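PDB 4ZK3: serpin B3 from Homo sapiens, which belongs to the serpin family and probably inhibits proteases, and in the form studied here is linked to psoriasis as Pso p27, which forms large aggregates. Local coordinates for residues Val81-Asn93 against Asp121-Ser133. Numbering follows the deposited sequence.
Sequences VHHQFQKLLTEFN and DAIKKFYQTSVES
Phe-126 lies against one side of helix 81-91, and its ring can be followed outward from the backbone. Its CB rests near His-82 O; His-82 CB lies over one face of the ring, toward the rim at CG, a CH-pi contact 4.0 Å from that carbon to the ring centroid. CG stands anti to its own carbonyl carbon (chi1 -59°), which turns the ring so that Phe-126 CE1 lies over the centre of the poorly ordered His-83 imidazole, 3.6 Å from His-83 CD2. The two rings make an edge-to-face pair. The opposite face is covered by CD of the neighbouring Lys-125, so a flat apolar ring suits a place between two aliphatic carbons. Tyr-127 CE1 meets Phe-85 CD1 at 3.6 Å in an oblique pairing, and one methyl of Leu-89, CD1, reaches Tyr-127 CA at 3.4 Å. Phe-126 O, buried here, has no hydrogen-bond partner in the model; Gln-86 CA approaches it at 3.2 Å in a bent CA-H...O contact (122° at H), at most a weak compensation. Phe-85 and Tyr-127, both buried, also touch helix 31-42. The aromatic cluster of His-82, His-83, Phe-85, Phe-126 and Tyr-127 joins helices 81-91 and 117-127 in the serpin fold.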
# COMPACT_ATOMS: atom_id res chain seq x y z
N VAL A 81 13.11 -15.65 2.97
CA VAL A 81 12.43 -14.36 2.87
C VAL A 81 10.95 -14.55 3.25
O VAL A 81 10.36 -13.72 3.96
CB VAL A 81 12.47 -13.76 1.46
CG1 VAL A 81 11.83 -12.37 1.47
CG2 VAL A 81 13.90 -13.70 0.94
N HIS A 82 10.36 -15.65 2.78
CA HIS A 82 8.98 -15.98 3.09
C HIS A 82 8.73 -16.14 4.61
O HIS A 82 7.66 -15.78 5.11
CB HIS A 82 8.54 -17.22 2.27
CG HIS A 82 8.42 -16.95 0.79
ND1 HIS A 82 9.16 -17.62 -0.17
CD2 HIS A 82 7.63 -16.08 0.11
CE1 HIS A 82 8.81 -17.18 -1.37
NE2 HIS A 82 7.89 -16.25 -1.22
N HIS A 83 9.71 -16.67 5.34
CA HIS A 83 9.68 -16.78 6.80
C HIS A 83 9.67 -15.40 7.41
O HIS A 83 9.01 -15.12 8.40
CB HIS A 83 10.95 -17.48 7.34
CG HIS A 83 11.00 -18.96 7.12
ND1 HIS A 83 10.73 -19.87 8.13
CD2 HIS A 83 11.35 -19.70 6.03
CE1 HIS A 83 10.86 -21.10 7.66
NE2 HIS A 83 11.24 -21.03 6.39
N GLN A 84 10.50 -14.53 6.87
CA GLN A 84 10.60 -13.17 7.39
C GLN A 84 9.29 -12.41 7.14
O GLN A 84 8.78 -11.69 8.01
CB GLN A 84 11.83 -12.46 6.81
CG GLN A 84 13.13 -13.18 7.19
CD GLN A 84 14.36 -12.39 6.88
OE1 GLN A 84 15.31 -12.90 6.30
NE2 GLN A 84 14.35 -11.12 7.26
N PHE A 85 8.71 -12.65 5.97
CA PHE A 85 7.42 -12.07 5.67
C PHE A 85 6.32 -12.64 6.57
O PHE A 85 5.44 -11.90 7.00
CB PHE A 85 7.08 -12.24 4.18
CG PHE A 85 6.18 -11.17 3.68
CD1 PHE A 85 4.84 -11.31 3.76
CD2 PHE A 85 6.70 -9.97 3.23
CE1 PHE A 85 4.00 -10.29 3.35
CE2 PHE A 85 5.88 -8.93 2.80
CZ PHE A 85 4.53 -9.09 2.86
N GLN A 86 6.39 -13.93 6.90
CA GLN A 86 5.43 -14.50 7.81
C GLN A 86 5.46 -13.81 9.17
O GLN A 86 4.39 -13.56 9.78
CB GLN A 86 5.68 -15.98 7.96
CG GLN A 86 4.86 -16.67 9.00
CD GLN A 86 5.50 -18.00 9.40
OE1 GLN A 86 6.23 -18.66 8.61
NE2 GLN A 86 5.27 -18.39 10.64
N LYS A 87 6.66 -13.50 9.66
CA LYS A 87 6.81 -12.78 10.94
C LYS A 87 6.17 -11.39 10.83
O LYS A 87 5.43 -10.97 11.72
CB LYS A 87 8.28 -12.62 11.31
CG LYS A 87 8.90 -13.84 11.99
CD LYS A 87 10.15 -13.44 12.79
CE LYS A 87 10.47 -14.40 13.95
NZ LYS A 87 11.55 -15.40 13.65
N LEU A 88 6.44 -10.67 9.73
CA LEU A 88 5.76 -9.41 9.49
C LEU A 88 4.24 -9.52 9.53
O LEU A 88 3.59 -8.74 10.22
CB LEU A 88 6.13 -8.82 8.14
CG LEU A 88 7.32 -7.86 8.07
CD1 LEU A 88 7.35 -7.28 6.66
CD2 LEU A 88 7.28 -6.77 9.15
N LEU A 89 3.66 -10.45 8.76
CA LEU A 89 2.20 -10.59 8.73
C LEU A 89 1.59 -10.66 10.15
O LEU A 89 0.58 -10.01 10.43
CB LEU A 89 1.75 -11.79 7.85
CG LEU A 89 2.01 -11.64 6.34
CD1 LEU A 89 1.61 -12.90 5.62
CD2 LEU A 89 1.23 -10.47 5.73
N THR A 90 2.25 -11.42 11.04
CA THR A 90 1.83 -11.60 12.44
C THR A 90 1.71 -10.24 13.14
O THR A 90 0.75 -9.99 13.85
CB THR A 90 2.86 -12.43 13.25
OG1 THR A 90 3.35 -13.50 12.47
CG2 THR A 90 2.23 -13.01 14.51
N GLU A 91 2.71 -9.39 12.93
CA GLU A 91 2.78 -8.06 13.57
C GLU A 91 1.70 -7.12 13.09
O GLU A 91 1.21 -6.26 13.79
CB GLU A 91 4.12 -7.43 13.26
CG GLU A 91 5.31 -8.25 13.71
CD GLU A 91 5.73 -7.90 15.11
OE1 GLU A 91 6.96 -7.87 15.35
OE2 GLU A 91 4.83 -7.63 15.95
N PHE A 92 1.29 -7.33 11.87
CA PHE A 92 0.30 -6.49 11.25
C PHE A 92 -1.11 -6.94 11.58
O PHE A 92 -2.05 -6.58 10.83
CB PHE A 92 0.50 -6.53 9.72
CG PHE A 92 1.82 -6.01 9.23
CD1 PHE A 92 2.66 -5.29 10.05
CD2 PHE A 92 2.18 -6.23 7.93
CE1 PHE A 92 3.87 -4.80 9.56
CE2 PHE A 92 3.39 -5.76 7.42
CZ PHE A 92 4.24 -5.02 8.24
N ASN A 93 -1.31 -7.80 12.58
CA ASN A 93 -2.71 -8.16 12.96
C ASN A 93 -2.74 -7.88 14.43
O ASN A 93 -2.26 -8.70 15.22
CB ASN A 93 -3.10 -9.63 12.71
CG ASN A 93 -3.42 -9.93 11.27
OD1 ASN A 93 -2.61 -10.54 10.56
ND2 ASN A 93 -4.56 -9.51 10.82
N ASP A 121 -0.07 -25.84 1.38
CA ASP A 121 0.58 -25.78 2.69
C ASP A 121 1.49 -24.58 2.82
O ASP A 121 1.51 -23.93 3.88
CB ASP A 121 1.37 -27.07 3.02
CG ASP A 121 0.47 -28.27 3.05
OD1 ASP A 121 -0.74 -28.13 3.26
OD2 ASP A 121 0.98 -29.36 2.82
N ALA A 122 2.20 -24.24 1.76
CA ALA A 122 3.16 -23.17 1.86
C ALA A 122 2.48 -21.77 2.00
O ALA A 122 2.94 -20.92 2.82
CB ALA A 122 4.09 -23.18 0.66
N ILE A 123 1.43 -21.51 1.21
CA ILE A 123 0.75 -20.21 1.35
C ILE A 123 0.02 -20.12 2.68
O ILE A 123 0.04 -19.08 3.33
CB ILE A 123 -0.17 -19.88 0.16
CG1 ILE A 123 -1.30 -20.87 -0.03
CG2 ILE A 123 0.65 -19.65 -1.07
CD1 ILE A 123 -2.04 -20.51 -1.30
N LYS A 124 -0.56 -21.25 3.14
CA LYS A 124 -1.16 -21.29 4.45
C LYS A 124 -0.16 -20.90 5.54
O LYS A 124 -0.44 -20.06 6.41
CB LYS A 124 -1.84 -22.63 4.73
CG LYS A 124 -3.09 -22.92 3.86
CD LYS A 124 -3.69 -24.32 4.07
CE LYS A 124 -4.70 -24.65 3.02
NZ LYS A 124 -5.28 -26.00 3.23
N LYS A 125 1.02 -21.48 5.46
CA LYS A 125 2.04 -21.28 6.46
C LYS A 125 2.76 -19.92 6.42
O LYS A 125 2.94 -19.31 7.45
CB LYS A 125 3.10 -22.35 6.31
CG LYS A 125 4.26 -22.21 7.28
CD LYS A 125 5.49 -22.93 6.73
CE LYS A 125 6.61 -23.04 7.75
NZ LYS A 125 7.58 -24.03 7.23
N PHE A 126 3.26 -19.49 5.26
CA PHE A 126 3.98 -18.18 5.20
C PHE A 126 3.09 -16.92 5.13
O PHE A 126 3.49 -15.85 5.63
CB PHE A 126 4.99 -18.16 4.06
CG PHE A 126 6.02 -19.23 4.17
CD1 PHE A 126 6.98 -19.18 5.17
CD2 PHE A 126 5.97 -20.34 3.32
CE1 PHE A 126 7.90 -20.20 5.30
CE2 PHE A 126 6.89 -21.37 3.45
CZ PHE A 126 7.86 -21.29 4.44
N TYR A 127 1.91 -17.07 4.52
CA TYR A 127 1.04 -15.93 4.21
C TYR A 127 -0.30 -16.04 4.90
O TYR A 127 -1.15 -15.21 4.72
CB TYR A 127 0.82 -15.83 2.69
CG TYR A 127 2.06 -15.38 2.02
CD1 TYR A 127 2.37 -14.03 1.94
CD2 TYR A 127 3.00 -16.30 1.59
CE1 TYR A 127 3.56 -13.62 1.36
CE2 TYR A 127 4.20 -15.88 1.04
CZ TYR A 127 4.47 -14.57 0.92
OH TYR A 127 5.67 -14.18 0.38
N GLN A 128 -0.47 -17.09 5.73
CA GLN A 128 -1.72 -17.26 6.50
C GLN A 128 -2.91 -17.30 5.55
O GLN A 128 -4.01 -16.92 5.89
CB GLN A 128 -1.89 -16.15 7.54
CG GLN A 128 -0.66 -15.83 8.38
CD GLN A 128 -0.87 -14.63 9.39
OE1 GLN A 128 -1.61 -13.64 9.15
NE2 GLN A 128 -0.18 -14.72 10.53
N THR A 129 -2.69 -17.80 4.34
CA THR A 129 -3.69 -17.76 3.32
C THR A 129 -4.81 -18.81 3.59
O THR A 129 -4.51 -19.99 3.80
CB THR A 129 -3.02 -18.01 1.96
OG1 THR A 129 -1.96 -17.04 1.78
CG2 THR A 129 -4.05 -17.87 0.84
N SER A 130 -6.08 -18.40 3.51
CA SER A 130 -7.18 -19.36 3.52
C SER A 130 -7.58 -19.58 2.07
O SER A 130 -7.18 -18.83 1.19
CB SER A 130 -8.38 -18.83 4.36
OG SER A 130 -8.79 -17.58 3.84
N VAL A 131 -8.32 -20.66 1.83
CA VAL A 131 -8.65 -21.10 0.49
C VAL A 131 -10.17 -21.25 0.37
O VAL A 131 -10.81 -21.92 1.20
CB VAL A 131 -8.02 -22.45 0.19
CG1 VAL A 131 -8.43 -22.92 -1.18
CG2 VAL A 131 -6.48 -22.35 0.32
N GLU A 132 -10.73 -20.66 -0.66
CA GLU A 132 -12.13 -20.90 -0.93
C GLU A 132 -12.26 -21.31 -2.38
O GLU A 132 -11.61 -20.72 -3.26
CB GLU A 132 -12.98 -19.66 -0.63
CG GLU A 132 -14.43 -19.90 -1.01
CD GLU A 132 -15.43 -19.04 -0.27
OE1 GLU A 132 -14.98 -18.03 0.34
OE2 GLU A 132 -16.65 -19.37 -0.32
N SER A 133 -13.07 -22.35 -2.62
CA SER A 133 -13.41 -22.80 -3.97
C SER A 133 -14.67 -22.19 -4.52
O SER A 133 -15.71 -22.19 -3.84
CB SER A 133 -13.53 -24.34 -3.99
OG SER A 133 -12.32 -24.98 -3.65